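Local coordinates for protein Methylcobalamin\: coenzyme M methyltransferase (Methanosarcina mazei, PDB 4AY7) that catalyses zinc-dependent transfer of a methyl group from a methylated corrinoid to coenzyme M, a step of methanogenesis, at residues N69-G74 / E142-D147; E89-E94 / A122-R127; K113-A118 / E182-I187. One frame throughout, in Å; residues are numbered along the deposited sequence.

Contact 1. Residues N69-G74 / E142-D147; sequences NHELSG and EKVGPD
With CG of E71 placed beside its own backbone N (chi1 -68°) and the chain extended beyond it, the carboxylate is carried straight out toward K143, which comes from the opposite direction. K143 starts with CG anti to its N and then bends at chi2 and chi4, bringing the ammonium round to the acid. NZ of K143 donates to OE1 of E71 at 3.1 Å, on the syn side of that oxygen and 23° out of the carboxylate plane. OE2 of E71 lies 3.6 Å from NZ and 3.5 Å from CD of K143, so the lysine chain runs close to both oxygens while the hydrogen bond goes to one. In the TIM barrel of this URO-D family member, helices 59-71 and 130-144 each run down the outside of the barrel to the start of the strand that follows, and the salt bridge joins the two at these C-terminal ends. Each chain then leaves helical geometry at a glycine with positive phi, G74 and G145. Beside the ion pair V144 makes wider van der Waals approaches: its CG1 comes obliquely to CD2 of the H70 ring at 4.3 Å, and it keeps the same separation from OE2 of E71. ND1 ties the imidazole to the carbonyl of L75, while L67 of helix 59-71 touches both K143 and V144.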
ATOM      1  N   ASN A  69      -4.579 -15.113  -4.118  1.00 31.48           N
ATOM      2  CA  ASN A  69      -3.511 -14.478  -4.889  1.00 34.92           C
ATOM      3  C   ASN A  69      -2.158 -14.617  -4.173  1.00 36.25           C
ATOM      4  O   ASN A  69      -1.264 -13.713  -4.278  1.00 35.84           O
ATOM      5  CB  ASN A  69      -3.791 -12.975  -5.212  1.00 35.52           C
ATOM      6  CG  ASN A  69      -2.955 -12.475  -6.406  1.00 38.45           C
ATOM      7  OD1 ASN A  69      -2.067 -13.210  -6.874  1.00 41.28           O
ATOM      8  ND2 ASN A  69      -3.242 -11.272  -6.929  1.00 37.18           N
ATOM      9  N   HIS A  70      -2.070 -15.696  -3.390  1.00 34.14           N
ATOM     10  CA  HIS A  70      -0.843 -16.187  -2.821  1.00 32.00           C
ATOM     11  C   HIS A  70      -0.694 -17.619  -3.266  1.00 31.02           C
ATOM     12  O   HIS A  70       0.321 -18.018  -3.835  1.00 29.25           O
ATOM     13  CB  HIS A  70      -0.871 -16.076  -1.289  1.00 31.37           C
ATOM     14  CG  HIS A  70       0.190 -16.867  -0.622  1.00 32.26           C
ATOM     15  ND1 HIS A  70       1.503 -16.664  -0.878  1.00 35.48           N
ATOM     16  CD2 HIS A  70       0.117 -17.918   0.275  1.00 32.71           C
ATOM     17  CE1 HIS A  70       2.243 -17.550  -0.172  1.00 35.93           C
ATOM     18  NE2 HIS A  70       1.394 -18.316   0.541  1.00 33.96           N
ATOM     19  N   GLU A  71      -1.711 -18.402  -2.994  1.00 30.99           N
ATOM     20  CA  GLU A  71      -1.663 -19.823  -3.267  1.00 33.84           C
ATOM     21  C   GLU A  71      -1.744 -20.175  -4.783  1.00 31.84           C
ATOM     22  O   GLU A  71      -1.052 -21.064  -5.220  1.00 32.73           O
ATOM     23  CB  GLU A  71      -2.661 -20.568  -2.350  1.00 38.63           C
ATOM     24  CG  GLU A  71      -2.154 -20.483  -0.888  1.00 45.09           C
ATOM     25  CD  GLU A  71      -2.988 -21.224   0.173  1.00 54.41           C
ATOM     26  OE1 GLU A  71      -3.936 -21.958  -0.194  1.00 61.37           O
ATOM     27  OE2 GLU A  71      -2.674 -21.071   1.394  1.00 61.21           O
ATOM     28  N   LEU A  72      -2.502 -19.422  -5.573  1.00 29.02           N
ATOM     29  CA  LEU A  72      -2.580 -19.636  -7.005  1.00 28.99           C
ATOM     30  C   LEU A  72      -1.551 -18.831  -7.834  1.00 28.45           C
ATOM     31  O   LEU A  72      -1.196 -19.231  -8.970  1.00 28.53           O
ATOM     32  CB  LEU A  72      -4.016 -19.380  -7.496  1.00 29.07           C
ATOM     33  CG  LEU A  72      -4.999 -20.444  -7.031  1.00 29.33           C
ATOM     34  CD1 LEU A  72      -6.433 -20.007  -7.245  1.00 29.79           C
ATOM     35  CD2 LEU A  72      -4.709 -21.752  -7.769  1.00 30.86           C
ATOM     36  N   SER A  73      -1.055 -17.694  -7.317  1.00 26.94           N
ATOM     37  CA  SER A  73      -0.194 -16.842  -8.132  1.00 25.90           C
ATOM     38  C   SER A  73       1.304 -17.047  -7.876  1.00 25.61           C
ATOM     39  O   SER A  73       2.106 -16.767  -8.751  1.00 27.06           O
ATOM     40  CB  SER A  73      -0.488 -15.376  -7.905  1.00 25.23           C
ATOM     41  OG  SER A  73      -0.191 -15.052  -6.532  1.00 26.04           O
ATOM     42  N   GLY A  74       1.643 -17.463  -6.664  1.00 24.56           N
ATOM     43  CA  GLY A  74       2.957 -17.626  -6.209  1.00 23.89           C
ATOM     44  C   GLY A  74       3.594 -16.335  -5.673  1.00 23.46           C
ATOM     45  O   GLY A  74       4.796 -16.353  -5.347  1.00 23.25           O
ATOM     46  N   GLU A 142      -3.457 -17.950  10.633  1.00 26.32           N
ATOM     47  CA  GLU A 142      -3.710 -19.295  11.055  1.00 27.77           C
ATOM     48  C   GLU A 142      -3.551 -20.248   9.892  1.00 27.70           C
ATOM     49  O   GLU A 142      -3.132 -21.364  10.097  1.00 27.88           O
ATOM     50  CB  GLU A 142      -5.126 -19.430  11.670  1.00 28.74           C
ATOM     51  CG  GLU A 142      -5.399 -20.834  12.173  1.00 30.91           C
ATOM     52  CD  GLU A 142      -6.607 -20.919  13.104  1.00 31.81           C
ATOM     53  OE1 GLU A 142      -7.495 -19.988  13.115  1.00 33.66           O
ATOM     54  OE2 GLU A 142      -6.674 -21.954  13.818  1.00 32.32           O
ATOM     55  N   LYS A 143      -3.924 -19.831   8.695  1.00 28.52           N
ATOM     56  CA  LYS A 143      -3.863 -20.736   7.540  1.00 30.60           C
ATOM     57  C   LYS A 143      -2.451 -20.890   6.983  1.00 30.01           C
ATOM     58  O   LYS A 143      -2.048 -21.990   6.611  1.00 31.06           O
ATOM     59  CB  LYS A 143      -4.721 -20.275   6.385  1.00 32.79           C
ATOM     60  CG  LYS A 143      -5.194 -21.479   5.588  1.00 37.69           C
ATOM     61  CD  LYS A 143      -4.904 -21.378   4.110  1.00 40.66           C
ATOM     62  CE  LYS A 143      -5.390 -22.654   3.391  1.00 43.38           C
ATOM     63  NZ  LYS A 143      -5.989 -22.229   2.082  1.00 45.90           N
ATOM     64  N   VAL A 144      -1.742 -19.795   6.822  1.00 28.01           N
ATOM     65  CA  VAL A 144      -0.400 -19.874   6.228  1.00 28.43           C
ATOM     66  C   VAL A 144       0.744 -20.139   7.215  1.00 28.78           C
ATOM     67  O   VAL A 144       1.854 -20.536   6.802  1.00 28.19           O
ATOM     68  CB  VAL A 144      -0.061 -18.602   5.455  1.00 28.10           C
ATOM     69  CG1 VAL A 144      -1.095 -18.377   4.391  1.00 27.33           C
ATOM     70  CG2 VAL A 144       0.129 -17.384   6.399  1.00 27.59           C
ATOM     71  N   GLY A 145       0.508 -19.918   8.511  1.00 28.65           N
ATOM     72  CA  GLY A 145       1.550 -20.171   9.475  1.00 29.87           C
ATOM     73  C   GLY A 145       2.589 -19.047   9.547  1.00 29.81           C
ATOM     74  O   GLY A 145       2.410 -17.938   8.940  1.00 28.01           O
ATOM     75  N   PRO A 146       3.644 -19.285  10.330  1.00 29.63           N
ATOM     76  CA  PRO A 146       4.515 -18.216  10.719  1.00 29.84           C
ATOM     77  C   PRO A 146       5.503 -17.808   9.632  1.00 30.08           C
ATOM     78  O   PRO A 146       6.059 -16.721   9.737  1.00 30.07           O
ATOM     79  CB  PRO A 146       5.261 -18.788  11.945  1.00 31.21           C
ATOM     80  CG  PRO A 146       5.254 -20.266  11.730  1.00 31.82           C
ATOM     81  CD  PRO A 146       4.000 -20.574  10.966  1.00 31.71           C
ATOM     82  N   ASP A 147       5.672 -18.626   8.597  1.00 30.76           N
ATOM     83  CA  ASP A 147       6.744 -18.383   7.615  1.00 30.60           C
ATOM     84  C   ASP A 147       6.412 -17.616   6.332  1.00 27.61           C
ATOM     85  O   ASP A 147       7.308 -17.408   5.499  1.00 27.35           O
ATOM     86  CB  ASP A 147       7.389 -19.712   7.243  1.00 32.78           C
ATOM     87  CG  ASP A 147       8.051 -20.390   8.461  1.00 34.98           C
ATOM     88  OD1 ASP A 147       8.430 -19.720   9.481  1.00 35.00           O
ATOM     89  OD2 ASP A 147       8.245 -21.611   8.366  1.00 38.45           O
TER

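Contact 2. Residues E89-E94 / A122-R127; sequences EAMGCE and ADLLQR
A Schellman motif closes helix 86-90, and A90, its last residue, and M91 after it pack against the loop 122-127, with its short 3-10 turn 124-126, in the long excursion that separates strand 78-80 of the TIM barrel from helix 130-144. G92, with positive phi, ends the helix, and its N bonds back to O of E89 at 3.0 Å. At A90 and R127 the backbones come near enough for a methyl to lie directly on the main chain: CB of A90 is 3.6 Å from O of R127. L124 does not aim at the helix with its CB, but CG stands anti to the backbone N (chi1 -176°), and this turns the branch CD1 inward. CD1 of L124 rests 4.0 Å from CB of A90 and 3.8 Å from SD of M91, and I130 of helix 130-144 packs on both A90 and L124. The methionine begins by pointing away from the turn; its chain, bent at chi2 and chi3, doubles back and passes at a slant over L124, its sulfur meeting CD1, while also touching I187 and A191 of helix 178-202. On the solvent side R127 stretches out from CG to NE, and its guanidinium is held at the edge from two directions. NE of R127 gives a 2.6 Å hydrogen bond, part of a salt bridge, to OD1 of D123, which it meets from above the carboxylate plane. A water in the guanidinium plane bridges NH1 of R127 and O of A90, both legs unusually short and so less certain in detail, and CD of R127 lies 3.6 Å from that same carbonyl oxygen.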
ATOM      1  N   GLU A  89     -13.300   5.630   6.817  1.00 18.09           N
ATOM      2  CA  GLU A  89     -14.624   5.292   7.206  1.00 18.77           C
ATOM      3  C   GLU A  89     -14.762   5.137   8.708  1.00 18.65           C
ATOM      4  O   GLU A  89     -15.778   5.577   9.253  1.00 19.15           O
ATOM      5  CB  GLU A  89     -15.040   3.985   6.581  1.00 19.50           C
ATOM      6  CG  GLU A  89     -16.432   3.558   6.977  1.00 21.13           C
ATOM      7  CD  GLU A  89     -16.914   2.324   6.209  1.00 22.52           C
ATOM      8  OE1 GLU A  89     -16.109   1.423   6.048  1.00 23.16           O
ATOM      9  OE2 GLU A  89     -18.082   2.172   5.767  1.00 24.26           O
ATOM     10  N   ALA A  90     -13.850   4.460   9.351  1.00 18.68           N
ATOM     11  CA  ALA A  90     -13.835   4.380  10.831  1.00 19.51           C
ATOM     12  C   ALA A  90     -13.711   5.757  11.479  1.00 20.41           C
ATOM     13  O   ALA A  90     -14.398   6.017  12.472  1.00 22.07           O
ATOM     14  CB  ALA A  90     -12.760   3.425  11.280  1.00 19.56           C
ATOM     15  N   MET A  91     -13.044   6.668  10.798  1.00 20.37           N
ATOM     16  CA  MET A  91     -12.956   8.080  11.204  1.00 22.30           C
ATOM     17  C   MET A  91     -14.190   8.950  10.889  1.00 22.94           C
ATOM     18  O   MET A  91     -14.177  10.153  11.214  1.00 26.02           O
ATOM     19  CB  MET A  91     -11.681   8.722  10.658  1.00 22.93           C
ATOM     20  CG  MET A  91     -10.355   8.235  11.318  1.00 22.75           C
ATOM     21  SD  MET A  91     -10.268   8.825  13.026  1.00 25.55           S
ATOM     22  CE  MET A  91      -9.876  10.547  12.603  1.00 23.95           C
ATOM     23  N   GLY A  92     -15.206   8.389  10.221  1.00 22.17           N
ATOM     24  CA  GLY A  92     -16.479   9.087   9.965  1.00 21.76           C
ATOM     25  C   GLY A  92     -16.826   9.389   8.505  1.00 21.53           C
ATOM     26  O   GLY A  92     -17.897   9.840   8.222  1.00 21.38           O
ATOM     27  N   CYS A  93     -15.942   9.041   7.556  1.00 20.86           N
ATOM     28  CA  CYS A  93     -16.294   9.142   6.150  1.00 21.08           C
ATOM     29  C   CYS A  93     -17.424   8.172   5.737  1.00 21.55           C
ATOM     30  O   CYS A  93     -17.557   7.052   6.243  1.00 21.70           O
ATOM     31  CB  CYS A  93     -15.050   8.932   5.238  1.00 21.27           C
ATOM     32  SG  CYS A  93     -13.752  10.198   5.425  1.00 22.33           S
ATOM     33  N   GLU A  94     -18.191   8.622   4.771  1.00 21.42           N
ATOM     34  CA  GLU A  94     -19.190   7.805   4.101  1.00 21.68           C
ATOM     35  C   GLU A  94     -18.604   7.247   2.808  1.00 19.95           C
ATOM     36  O   GLU A  94     -18.076   7.998   2.024  1.00 19.26           O
ATOM     37  CB  GLU A  94     -20.492   8.621   3.895  1.00 24.22           C
ATOM     38  CG  GLU A  94     -21.612   8.018   2.991  1.00 27.07           C
ATOM     39  CD  GLU A  94     -22.250   6.724   3.496  1.00 30.31           C
ATOM     40  OE1 GLU A  94     -22.174   6.448   4.718  1.00 36.13           O
ATOM     41  OE2 GLU A  94     -22.856   5.974   2.649  1.00 33.33           O
ATOM     42  N   ALA A 122     -12.152   7.342  20.793  1.00 29.20           N
ATOM     43  CA  ALA A 122     -11.483   6.510  21.748  1.00 30.24           C
ATOM     44  C   ALA A 122     -11.647   5.068  21.361  1.00 31.00           C
ATOM     45  O   ALA A 122     -10.780   4.225  21.666  1.00 34.86           O
ATOM     46  CB  ALA A 122     -11.994   6.736  23.163  1.00 31.97           C
ATOM     47  N   ASP A 123     -12.699   4.766  20.617  1.00 30.10           N
ATOM     48  CA  ASP A 123     -12.944   3.406  20.248  1.00 31.02           C
ATOM     49  C   ASP A 123     -12.750   3.132  18.754  1.00 28.04           C
ATOM     50  O   ASP A 123     -13.428   2.250  18.186  1.00 26.94           O
ATOM     51  CB  ASP A 123     -14.355   3.019  20.660  1.00 32.69           C
ATOM     52  CG  ASP A 123     -15.413   3.827  19.910  1.00 36.59           C
ATOM     53  OD1 ASP A 123     -15.097   4.911  19.328  1.00 37.06           O
ATOM     54  OD2 ASP A 123     -16.574   3.397  19.890  1.00 41.44           O
ATOM     55  N   LEU A 124     -11.850   3.911  18.147  1.00 26.25           N
ATOM     56  CA  LEU A 124     -11.520   3.802  16.719  1.00 24.60           C
ATOM     57  C   LEU A 124     -11.487   2.341  16.251  1.00 24.16           C
ATOM     58  O   LEU A 124     -12.083   1.982  15.252  1.00 23.08           O
ATOM     59  CB  LEU A 124     -10.141   4.391  16.467  1.00 24.84           C
ATOM     60  CG  LEU A 124      -9.737   4.419  14.986  1.00 23.17           C
ATOM     61  CD1 LEU A 124     -10.697   5.255  14.188  1.00 22.95           C
ATOM     62  CD2 LEU A 124      -8.309   4.938  14.885  1.00 23.08           C
ATOM     63  N   LEU A 125     -10.810   1.487  17.008  1.00 24.49           N
ATOM     64  CA  LEU A 125     -10.571   0.110  16.522  1.00 24.43           C
ATOM     65  C   LEU A 125     -11.806  -0.798  16.443  1.00 25.32           C
ATOM     66  O   LEU A 125     -11.796  -1.859  15.817  1.00 25.64           O
ATOM     67  CB  LEU A 125      -9.438  -0.518  17.338  1.00 24.69           C
ATOM     68  CG  LEU A 125      -8.008   0.080  17.182  1.00 23.65           C
ATOM     69  CD1 LEU A 125      -7.051  -0.743  18.041  1.00 23.50           C
ATOM     70  CD2 LEU A 125      -7.419   0.217  15.725  1.00 22.27           C
ATOM     71  N   GLN A 126     -12.876  -0.390  17.066  1.00 25.83           N
ATOM     72  CA  GLN A 126     -14.146  -1.104  16.961  1.00 27.81           C
ATOM     73  C   GLN A 126     -15.057  -0.562  15.887  1.00 26.34           C
ATOM     74  O   GLN A 126     -16.092  -1.182  15.595  1.00 26.03           O
ATOM     75  CB  GLN A 126     -14.878  -1.121  18.309  1.00 30.37           C
ATOM     76  CG  GLN A 126     -14.225  -1.957  19.389  1.00 33.15           C
ATOM     77  CD  GLN A 126     -13.986  -1.114  20.625  1.00 40.53           C
ATOM     78  OE1 GLN A 126     -14.655  -1.266  21.673  1.00 41.31           O
ATOM     79  NE2 GLN A 126     -13.078  -0.135  20.480  1.00 44.99           N
ATOM     80  N   ARG A 127     -14.666   0.552  15.294  1.00 24.52           N
ATOM     81  CA  ARG A 127     -15.462   1.244  14.299  1.00 24.85           C
ATOM     82  C   ARG A 127     -15.295   0.796  12.860  1.00 24.11           C
ATOM     83  O   ARG A 127     -14.241   0.326  12.467  1.00 21.71           O
ATOM     84  CB  ARG A 127     -15.207   2.740  14.373  1.00 25.73           C
ATOM     85  CG  ARG A 127     -15.686   3.327  15.684  1.00 28.16           C
ATOM     86  CD  ARG A 127     -15.640   4.849  15.654  1.00 30.98           C
ATOM     87  NE  ARG A 127     -16.143   5.363  16.948  1.00 35.94           N
ATOM     88  CZ  ARG A 127     -16.847   6.472  17.102  1.00 36.82           C
ATOM     89  NH1 ARG A 127     -17.113   7.235  16.038  1.00 37.36           N
ATOM     90  NH2 ARG A 127     -17.283   6.834  18.330  1.00 40.07           N
TER
HETATM   91  O   HOH W   1     -16.433   6.938  13.583  1.00 40.73           O

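Contact 3. Residues K113-A118 / E182-I187; sequences KDLEGA and EQALDI
The carboxamide of Q183 has one neighbour across the contact, L115, whose methyl CD1 stands above the amide plane at 3.9 Å from CD and 3.8 Å from OE1 of Q183. A second flat group, the carboxylate of D114, serves its own loop: OD1 receives the backbone N of E116 through its anti lone pair, with an N-H...O angle of 160°, and this makes an Asx turn. The side chains of Q183 and L115 run antiparallel, each passing the other's flank. CG of Q183 lies anti to the backbone N (chi1 -167°) and the chain continues extended, so that the aliphatic stem, and not just the polar end, runs along the leucine; CB of Q183 comes to 3.7 Å from L115 CD1. CD1 of L115 also packs on N of A184 and lies 4.1 Å from CB of A184, and V165 of helix 157-165 touches both L115 and A184. In the barrel, helix 178-202 is the outer helix that leads into strand 206-210, and the loop of 113-118 belongs to the segment between the small hairpin 94-96/105-108 and helix 130-144, so an excursion from one part of the barrel is laid on a helix from another. The loop reverses direction here in a type II beta turn from L115 to A118, with G117 at its third position taking positive phi, and the turn presents both its end residues to the helix. One helical turn beyond Q183, I187 receives A118: the delta methyl CD1 of I187 reaches CB of A118 at 3.9 Å and O of A118 at 3.7 Å. I187 touches V120 as well, while E182 and D186 direct their carboxylates to salt bridges with R231.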
ATOM      1  N   LYS A 113     -15.911  21.842   6.400  1.00 27.77           N
ATOM      2  CA  LYS A 113     -15.829  23.304   6.564  1.00 29.06           C
ATOM      3  C   LYS A 113     -15.019  23.797   7.776  1.00 28.57           C
ATOM      4  O   LYS A 113     -14.654  24.982   7.848  1.00 29.52           O
ATOM      5  CB  LYS A 113     -17.260  23.852   6.604  1.00 30.92           C
ATOM      6  CG  LYS A 113     -17.917  23.713   5.246  1.00 32.65           C
ATOM      7  CD  LYS A 113     -19.347  24.182   5.253  1.00 35.39           C
ATOM      8  CE  LYS A 113     -19.640  25.082   4.046  1.00 37.61           C
ATOM      9  NZ  LYS A 113     -19.930  26.502   4.433  1.00 40.12           N
ATOM     10  N   ASP A 114     -14.720  22.887   8.703  1.00 27.14           N
ATOM     11  CA  ASP A 114     -14.074  23.221   9.960  1.00 27.39           C
ATOM     12  C   ASP A 114     -13.727  21.914  10.619  1.00 26.40           C
ATOM     13  O   ASP A 114     -14.266  20.827  10.218  1.00 26.57           O
ATOM     14  CB  ASP A 114     -15.077  24.012  10.842  1.00 28.45           C
ATOM     15  CG  ASP A 114     -16.316  23.185  11.207  1.00 28.68           C
ATOM     16  OD1 ASP A 114     -16.229  22.424  12.198  1.00 28.91           O
ATOM     17  OD2 ASP A 114     -17.321  23.201  10.430  1.00 28.76           O
ATOM     18  N   LEU A 115     -13.016  22.000  11.723  1.00 25.71           N
ATOM     19  CA  LEU A 115     -12.626  20.812  12.445  1.00 25.98           C
ATOM     20  C   LEU A 115     -13.186  20.726  13.844  1.00 27.18           C
ATOM     21  O   LEU A 115     -12.602  20.076  14.725  1.00 26.52           O
ATOM     22  CB  LEU A 115     -11.069  20.676  12.442  1.00 25.93           C
ATOM     23  CG  LEU A 115     -10.402  20.484  11.087  1.00 25.64           C
ATOM     24  CD1 LEU A 115      -8.833  20.658  11.117  1.00 25.50           C
ATOM     25  CD2 LEU A 115     -10.677  19.091  10.565  1.00 24.54           C
ATOM     26  N   GLU A 116     -14.345  21.342  14.055  1.00 28.74           N
ATOM     27  CA  GLU A 116     -14.917  21.375  15.368  1.00 30.32           C
ATOM     28  C   GLU A 116     -15.365  20.022  15.797  1.00 29.50           C
ATOM     29  O   GLU A 116     -16.164  19.381  15.163  1.00 30.83           O
ATOM     30  CB  GLU A 116     -16.082  22.379  15.428  1.00 31.48           C
ATOM     31  CG  GLU A 116     -15.614  23.827  15.299  1.00 32.49           C
ATOM     32  CD  GLU A 116     -14.502  24.179  16.280  1.00 34.39           C
ATOM     33  OE1 GLU A 116     -14.536  23.732  17.475  1.00 36.94           O
ATOM     34  OE2 GLU A 116     -13.588  24.913  15.880  1.00 36.00           O
ATOM     35  N   GLY A 117     -14.814  19.569  16.897  1.00 29.87           N
ATOM     36  CA  GLY A 117     -15.175  18.248  17.395  1.00 30.34           C
ATOM     37  C   GLY A 117     -14.320  17.159  16.810  1.00 30.17           C
ATOM     38  O   GLY A 117     -14.477  16.040  17.228  1.00 33.82           O
ATOM     39  N   ALA A 118     -13.455  17.435  15.810  1.00 28.40           N
ATOM     40  CA  ALA A 118     -12.667  16.369  15.132  1.00 26.97           C
ATOM     41  C   ALA A 118     -11.637  15.828  16.051  1.00 27.31           C
ATOM     42  O   ALA A 118     -10.877  16.623  16.630  1.00 27.21           O
ATOM     43  CB  ALA A 118     -11.995  16.912  13.899  1.00 24.96           C
ATOM     44  N   GLU A 182      -2.654  21.700   9.181  1.00 25.15           N
ATOM     45  CA  GLU A 182      -1.898  20.977  10.199  1.00 26.39           C
ATOM     46  C   GLU A 182      -2.657  20.244  11.254  1.00 25.02           C
ATOM     47  O   GLU A 182      -2.274  19.133  11.634  1.00 24.08           O
ATOM     48  CB  GLU A 182      -0.871  21.881  10.888  1.00 29.20           C
ATOM     49  CG  GLU A 182       0.277  22.273   9.980  1.00 31.02           C
ATOM     50  CD  GLU A 182       1.375  22.958  10.801  1.00 35.40           C
ATOM     51  OE1 GLU A 182       1.822  22.411  11.861  1.00 36.84           O
ATOM     52  OE2 GLU A 182       1.729  24.080  10.417  1.00 39.85           O
ATOM     53  N   GLN A 183      -3.776  20.805  11.692  1.00 25.03           N
ATOM     54  CA  GLN A 183      -4.616  20.078  12.652  1.00 25.08           C
ATOM     55  C   GLN A 183      -5.144  18.790  12.051  1.00 23.96           C
ATOM     56  O   GLN A 183      -5.124  17.756  12.711  1.00 23.50           O
ATOM     57  CB  GLN A 183      -5.771  20.940  13.105  1.00 26.88           C
ATOM     58  CG  GLN A 183      -6.434  20.344  14.303  1.00 29.44           C
ATOM     59  CD  GLN A 183      -7.579  21.194  14.785  1.00 32.25           C
ATOM     60  OE1 GLN A 183      -7.762  22.381  14.374  1.00 34.65           O
ATOM     61  NE2 GLN A 183      -8.345  20.617  15.700  1.00 35.35           N
ATOM     62  N   ALA A 184      -5.600  18.847  10.798  1.00 22.71           N
ATOM     63  CA  ALA A 184      -6.093  17.620  10.135  1.00 22.19           C
ATOM     64  C   ALA A 184      -5.039  16.538   9.945  1.00 21.24           C
ATOM     65  O   ALA A 184      -5.274  15.328  10.180  1.00 20.05           O
ATOM     66  CB  ALA A 184      -6.730  17.987   8.793  1.00 21.76           C
ATOM     67  N   LEU A 185      -3.871  16.961   9.469  1.00 21.41           N
ATOM     68  CA  LEU A 185      -2.729  16.082   9.326  1.00 21.04           C
ATOM     69  C   LEU A 185      -2.374  15.452  10.645  1.00 21.38           C
ATOM     70  O   LEU A 185      -2.192  14.260  10.700  1.00 21.03           O
ATOM     71  CB  LEU A 185      -1.547  16.865   8.775  1.00 21.27           C
ATOM     72  CG  LEU A 185      -1.727  17.237   7.297  1.00 21.35           C
ATOM     73  CD1 LEU A 185      -0.671  18.258   6.854  1.00 21.99           C
ATOM     74  CD2 LEU A 185      -1.586  15.983   6.446  1.00 20.79           C
ATOM     75  N   ASP A 186      -2.415  16.198  11.743  1.00 22.06           N
ATOM     76  CA  ASP A 186      -2.110  15.621  13.027  1.00 23.14           C
ATOM     77  C   ASP A 186      -3.109  14.596  13.504  1.00 22.57           C
ATOM     78  O   ASP A 186      -2.717  13.545  14.019  1.00 23.48           O
ATOM     79  CB  ASP A 186      -1.895  16.735  14.106  1.00 25.73           C
ATOM     80  CG  ASP A 186      -0.551  17.533  13.867  1.00 28.16           C
ATOM     81  OD1 ASP A 186       0.299  17.078  13.048  1.00 30.99           O
ATOM     82  OD2 ASP A 186      -0.404  18.624  14.454  1.00 29.78           O
ATOM     83  N   ILE A 187      -4.407  14.870  13.359  1.00 22.44           N
ATOM     84  CA  ILE A 187      -5.423  13.887  13.716  1.00 21.93           C
ATOM     85  C   ILE A 187      -5.297  12.656  12.809  1.00 21.05           C
ATOM     86  O   ILE A 187      -5.336  11.512  13.313  1.00 20.41           O
ATOM     87  CB  ILE A 187      -6.844  14.448  13.556  1.00 22.33           C
ATOM     88  CG1 ILE A 187      -7.065  15.635  14.532  1.00 23.87           C
ATOM     89  CG2 ILE A 187      -7.877  13.369  13.784  1.00 22.37           C
ATOM     90  CD1 ILE A 187      -8.144  16.609  14.108  1.00 23.59           C
TER

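Contacts 2 and 3 are neighbours, with centres 15 Å apart, and they touch through M91 and I187: CE of the methionine lies 3.7 Å from CG2 of the isoleucine. Contact 3 lays the excursion on helix 178-202, whereas contact 2 joins two parts of the same excursion. Contact 1 lies apart, its centre 29 Å from that of contact 2 and 40 Å from that of contact 3, which sits on the opposite side of the chain's centre. In sequence, contact 2 falls wholly between the segments of contact 1, whereas contact 3 alternates with each of the others. All three lie away from the zinc site of H246, C248 and C325.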